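Zinc-type alcohol dehydrogenase-like protein YAHK (Escherichia coli, PDB 1UUF) catalyses the NADPH-dependent reduction of a wide range of aldehydes to primary alcohols as a zinc-containing member of the alcohol dehydrogenase family. Local coordinates at residues 115-118 and 119-123; 182-185 and 186-190. One frame throughout, in Å; residues are numbered along the deposited sequence.

Interaction 1: residues 115-118 and 119-123. With ZN (zinc ion), chain B.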
# COMPACT_ATOMS: atom_id res chain seq x y z
N HIS A 115 -25.89 4.34 7.68
CA HIS A 115 -26.07 3.01 8.25
C HIS A 115 -25.11 1.93 7.77
O HIS A 115 -25.24 0.77 8.16
CB HIS A 115 -27.52 2.56 8.05
CG HIS A 115 -27.94 2.49 6.61
ND1 HIS A 115 -27.65 1.41 5.81
CD2 HIS A 115 -28.60 3.37 5.84
CE1 HIS A 115 -28.13 1.63 4.59
NE2 HIS A 115 -28.71 2.82 4.59
N CYS A 116 -24.15 2.29 6.92
CA CYS A 116 -23.19 1.32 6.43
C CYS A 116 -22.00 1.28 7.39
O CYS A 116 -21.89 2.12 8.29
CB CYS A 116 -22.70 1.68 5.02
SG CYS A 116 -21.60 3.11 4.97
N GLU A 117 -21.10 0.33 7.19
CA GLU A 117 -19.93 0.20 8.06
C GLU A 117 -19.11 1.49 8.11
O GLU A 117 -18.66 1.90 9.19
CB GLU A 117 -19.05 -0.96 7.59
CG GLU A 117 -17.92 -1.28 8.55
CD GLU A 117 -17.10 -2.48 8.10
OE1 GLU A 117 -17.70 -3.55 7.86
OE2 GLU A 117 -15.87 -2.36 7.99
N GLU A 118 -18.92 2.13 6.97
CA GLU A 118 -18.14 3.37 6.91
C GLU A 118 -18.77 4.49 7.73
O GLU A 118 -18.12 5.12 8.55
CB GLU A 118 -17.96 3.81 5.46
CG GLU A 118 -16.88 3.03 4.71
CD GLU A 118 -17.14 1.53 4.68
OE1 GLU A 118 -18.14 1.10 4.07
OE2 GLU A 118 -16.33 0.78 5.27
N CYS A 119 -20.06 4.75 7.50
CA CYS A 119 -20.75 5.81 8.23
C CYS A 119 -20.76 5.55 9.73
O CYS A 119 -20.55 6.46 10.53
CB CYS A 119 -22.18 5.96 7.71
SG CYS A 119 -22.29 6.73 6.08
N GLU A 120 -20.98 4.30 10.11
CA GLU A 120 -21.01 3.94 11.53
C GLU A 120 -19.64 4.07 12.18
O GLU A 120 -19.53 4.21 13.40
CB GLU A 120 -21.56 2.53 11.70
CG GLU A 120 -22.97 2.37 11.13
CD GLU A 120 -23.59 1.03 11.45
OE1 GLU A 120 -22.94 -0.00 11.20
OE2 GLU A 120 -24.74 1.02 11.95
N ASP A 121 -18.59 4.02 11.37
CA ASP A 121 -17.23 4.16 11.88
C ASP A 121 -16.74 5.60 11.83
O ASP A 121 -15.58 5.88 12.11
CB ASP A 121 -16.25 3.28 11.09
CG ASP A 121 -16.42 1.80 11.37
OD1 ASP A 121 -16.95 1.45 12.44
OD2 ASP A 121 -16.01 0.99 10.51
N GLY A 122 -17.63 6.52 11.45
CA GLY A 122 -17.23 7.92 11.37
C GLY A 122 -16.43 8.20 10.11
O GLY A 122 -15.63 9.14 10.06
N LEU A 123 -16.65 7.39 9.08
CA LEU A 123 -15.95 7.55 7.81
C LEU A 123 -16.96 7.80 6.69
O LEU A 123 -16.98 7.09 5.68
CB LEU A 123 -15.11 6.30 7.50
CG LEU A 123 -13.97 6.02 8.48
CD1 LEU A 123 -13.32 4.69 8.14
CD2 LEU A 123 -12.95 7.15 8.43
ZN ZN B . -22.91 5.03 4.43
O HOH W 1 -23.47 -1.68 8.88
O HOH W 2 -15.37 -1.60 11.00

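Interaction 2: residues 182-185 and 186-190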
# COMPACT_ATOMS: atom_id res chain seq x y z
N THR A 182 -7.78 16.66 4.21
CA THR A 182 -7.21 15.73 3.24
C THR A 182 -5.79 15.32 3.63
O THR A 182 -5.37 14.20 3.35
CB THR A 182 -7.21 16.36 1.83
OG1 THR A 182 -8.57 16.49 1.39
CG2 THR A 182 -6.45 15.48 0.84
N THR A 183 -5.06 16.22 4.28
CA THR A 183 -3.71 15.89 4.71
C THR A 183 -3.68 15.44 6.17
O THR A 183 -2.90 14.57 6.55
CB THR A 183 -2.73 17.09 4.50
OG1 THR A 183 -3.22 18.25 5.20
CG2 THR A 183 -2.62 17.42 3.02
N TYR A 184 -4.56 16.02 6.99
CA TYR A 184 -4.63 15.66 8.40
C TYR A 184 -5.00 14.20 8.58
O TYR A 184 -4.39 13.48 9.37
CB TYR A 184 -5.68 16.52 9.11
CG TYR A 184 -5.78 16.28 10.60
CD1 TYR A 184 -4.96 16.96 11.50
CD2 TYR A 184 -6.71 15.37 11.11
CE1 TYR A 184 -5.07 16.76 12.87
CE2 TYR A 184 -6.83 15.16 12.49
CZ TYR A 184 -6.01 15.86 13.36
OH TYR A 184 -6.12 15.65 14.71
N SER A 185 -6.01 13.75 7.84
CA SER A 185 -6.48 12.37 7.97
C SER A 185 -5.40 11.30 7.77
O SER A 185 -5.22 10.42 8.62
CB SER A 185 -7.64 12.11 7.01
OG SER A 185 -8.21 10.84 7.27
N PRO A 186 -4.66 11.35 6.64
CA PRO A 186 -3.62 10.34 6.44
C PRO A 186 -2.46 10.49 7.42
O PRO A 186 -1.84 9.50 7.80
CB PRO A 186 -3.21 10.55 4.98
CG PRO A 186 -3.47 12.01 4.75
CD PRO A 186 -4.80 12.21 5.45
N LEU A 187 -2.16 11.72 7.83
CA LEU A 187 -1.07 11.93 8.78
C LEU A 187 -1.44 11.21 10.08
O LEU A 187 -0.58 10.59 10.71
CB LEU A 187 -0.85 13.42 9.04
CG LEU A 187 -0.17 14.17 7.90
CD1 LEU A 187 -0.20 15.67 8.19
CD2 LEU A 187 1.28 13.68 7.75
N ARG A 188 -2.70 11.30 10.47
CA ARG A 188 -3.16 10.63 11.68
C ARG A 188 -3.25 9.13 11.46
O ARG A 188 -2.83 8.34 12.31
CB ARG A 188 -4.53 11.16 12.12
CG ARG A 188 -4.53 12.55 12.74
CD ARG A 188 -3.60 12.63 13.95
NE ARG A 188 -3.81 13.86 14.71
CZ ARG A 188 -2.98 14.30 15.66
NH1 ARG A 188 -1.89 13.62 15.96
NH2 ARG A 188 -3.27 15.42 16.32
N HIS A 189 -3.80 8.71 10.32
CA HIS A 189 -3.95 7.28 10.05
C HIS A 189 -2.62 6.54 10.06
O HIS A 189 -2.53 5.43 10.58
CB HIS A 189 -4.65 7.05 8.71
CG HIS A 189 -5.15 5.65 8.53
ND1 HIS A 189 -4.67 4.81 7.55
CD2 HIS A 189 -6.07 4.95 9.22
CE1 HIS A 189 -5.29 3.64 7.64
NE2 HIS A 189 -6.14 3.70 8.65
N TRP A 190 -1.58 7.16 9.49
CA TRP A 190 -0.27 6.51 9.47
C TRP A 190 0.60 6.98 10.63
O TRP A 190 1.83 6.90 10.59
CB TRP A 190 0.39 6.71 8.10
CG TRP A 190 -0.11 5.69 7.10
CD1 TRP A 190 0.33 4.40 6.96
CD2 TRP A 190 -1.20 5.84 6.18
NE1 TRP A 190 -0.42 3.74 6.01
CE2 TRP A 190 -1.36 4.60 5.51
CE3 TRP A 190 -2.06 6.90 5.85
CZ2 TRP A 190 -2.34 4.40 4.53
CZ3 TRP A 190 -3.03 6.70 4.88
CH2 TRP A 190 -3.17 5.46 4.23

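Interaction 1: residues 115-118 and 119-123
C116 and C119, three residues apart, hold the same zinc ion through their thiolate sulfurs at the start of the short helix 117-120. C116 sits at the N-cap, and its side chain is rotated with SG tucked between the backbone N and the carbonyl carbon (chi1 72°). From there C116 SG reaches zinc at 2.4 Å while accepting an almost straight bond from C119 N, 3.4 Å away and 172° at the hydrogen. The N-H donor may well temper the charge on the sulfur. C119, inside the helix, has SG beside its backbone N and opposite its carbonyl carbon, which brings it to the same metal, 3.8 Å from C116 SG.

One water bridges E120 OE1 and H115 O, and a second joins the carboxylates of E117 and D121. These two acidic groups, their planes turned 58° apart, approach to 4.2 Å between E117 OE2 and D121 OD2. R280 of the second subunit forms salt bridges with E118 and D121, which probably eases the crowding of negative charge. G122, with positive phi, ends the helix in a Schellman motif, where L123 N reaches back to E118 O at 2.8 Å.

C113 and C127 complete the four-cysteine zinc site. The turn lies between strands 109-111 and 131-132, with E118 and D121 turned to R280 of the second subunit, on which L123 also packs.

Interaction 2: residues 182-185 and 186-190
Y184 carries CG anti to its backbone nitrogen (chi1 -177°), which sends the ring out from the helix, leaning toward its C-terminal end, and R188, one turn later, bends at chi2 to fold back over it. R188 CG rests on one face of the Y184 ring, 3.8 Å from the centroid, in a CH-pi contact offset toward the rim. Beyond CG the chain crosses to the phenol oxygen, where the guanidinium stands perpendicular to the ring and meets Y184 OH almost in its own plane. R188 NE donates the straighter bond, 2.9 Å to Y184 OH at 162°; R188 NH2 adds a longer one of 3.3 Å to the same Y184 OH. Both nitrogens thus grip one atom, which is also hydrogen-bonded to E322, while F326 engages R188 in a cation-pi interaction.

P186 has no N-H to return to the preceding turn, and the helix kinks there. P186 CD instead lies against T182 O, at 2.9 Å. S185 OG, anti to its backbone N, hydrogen-bonds E319 of helix 317-330. Regular helical bonding resumes at once, L187 N donating to T183 O at 3.2 Å and H189 N to S185 O at 2.8 Å.

The arrangement is an i to i+4 tyrosine-arginine pair on a proline-kinked helix. In this zinc-dependent dehydrogenase, helix 176-189 carries the catalytic-zinc ligand C178 in its first turn, with T182 OG1 bonded to the C178 carbonyl. It packs against helix 205-216 of the Rossmann-type coenzyme domain and against helix 317-330, which follows the last strand of that domain's parallel sheet.

In the fold
From the N terminus, the chain builds strands 49-58, 84-91 and 103-106 of the mixed sheet before reaching interaction 1, a local turn that closes within the structural zinc loop. It then passes through strands 131-132, 152-156 and 161-162 and enters helix 176-189, which holds interaction 2. The two contacts are in series, neither nested nor crossed. The centres of interactions 1 and 2 lie about 18 Å apart; the nearest atoms of interactions 1 and 2 are about 6 Å apart, without touching. Interaction 1 belongs to the GroES-like part, whereas interaction 2 lies where the chain passes into the six-stranded parallel sheet that begins with strand 197-201. Both reach the second subunit, at R280 and R306 of that subunit respectively.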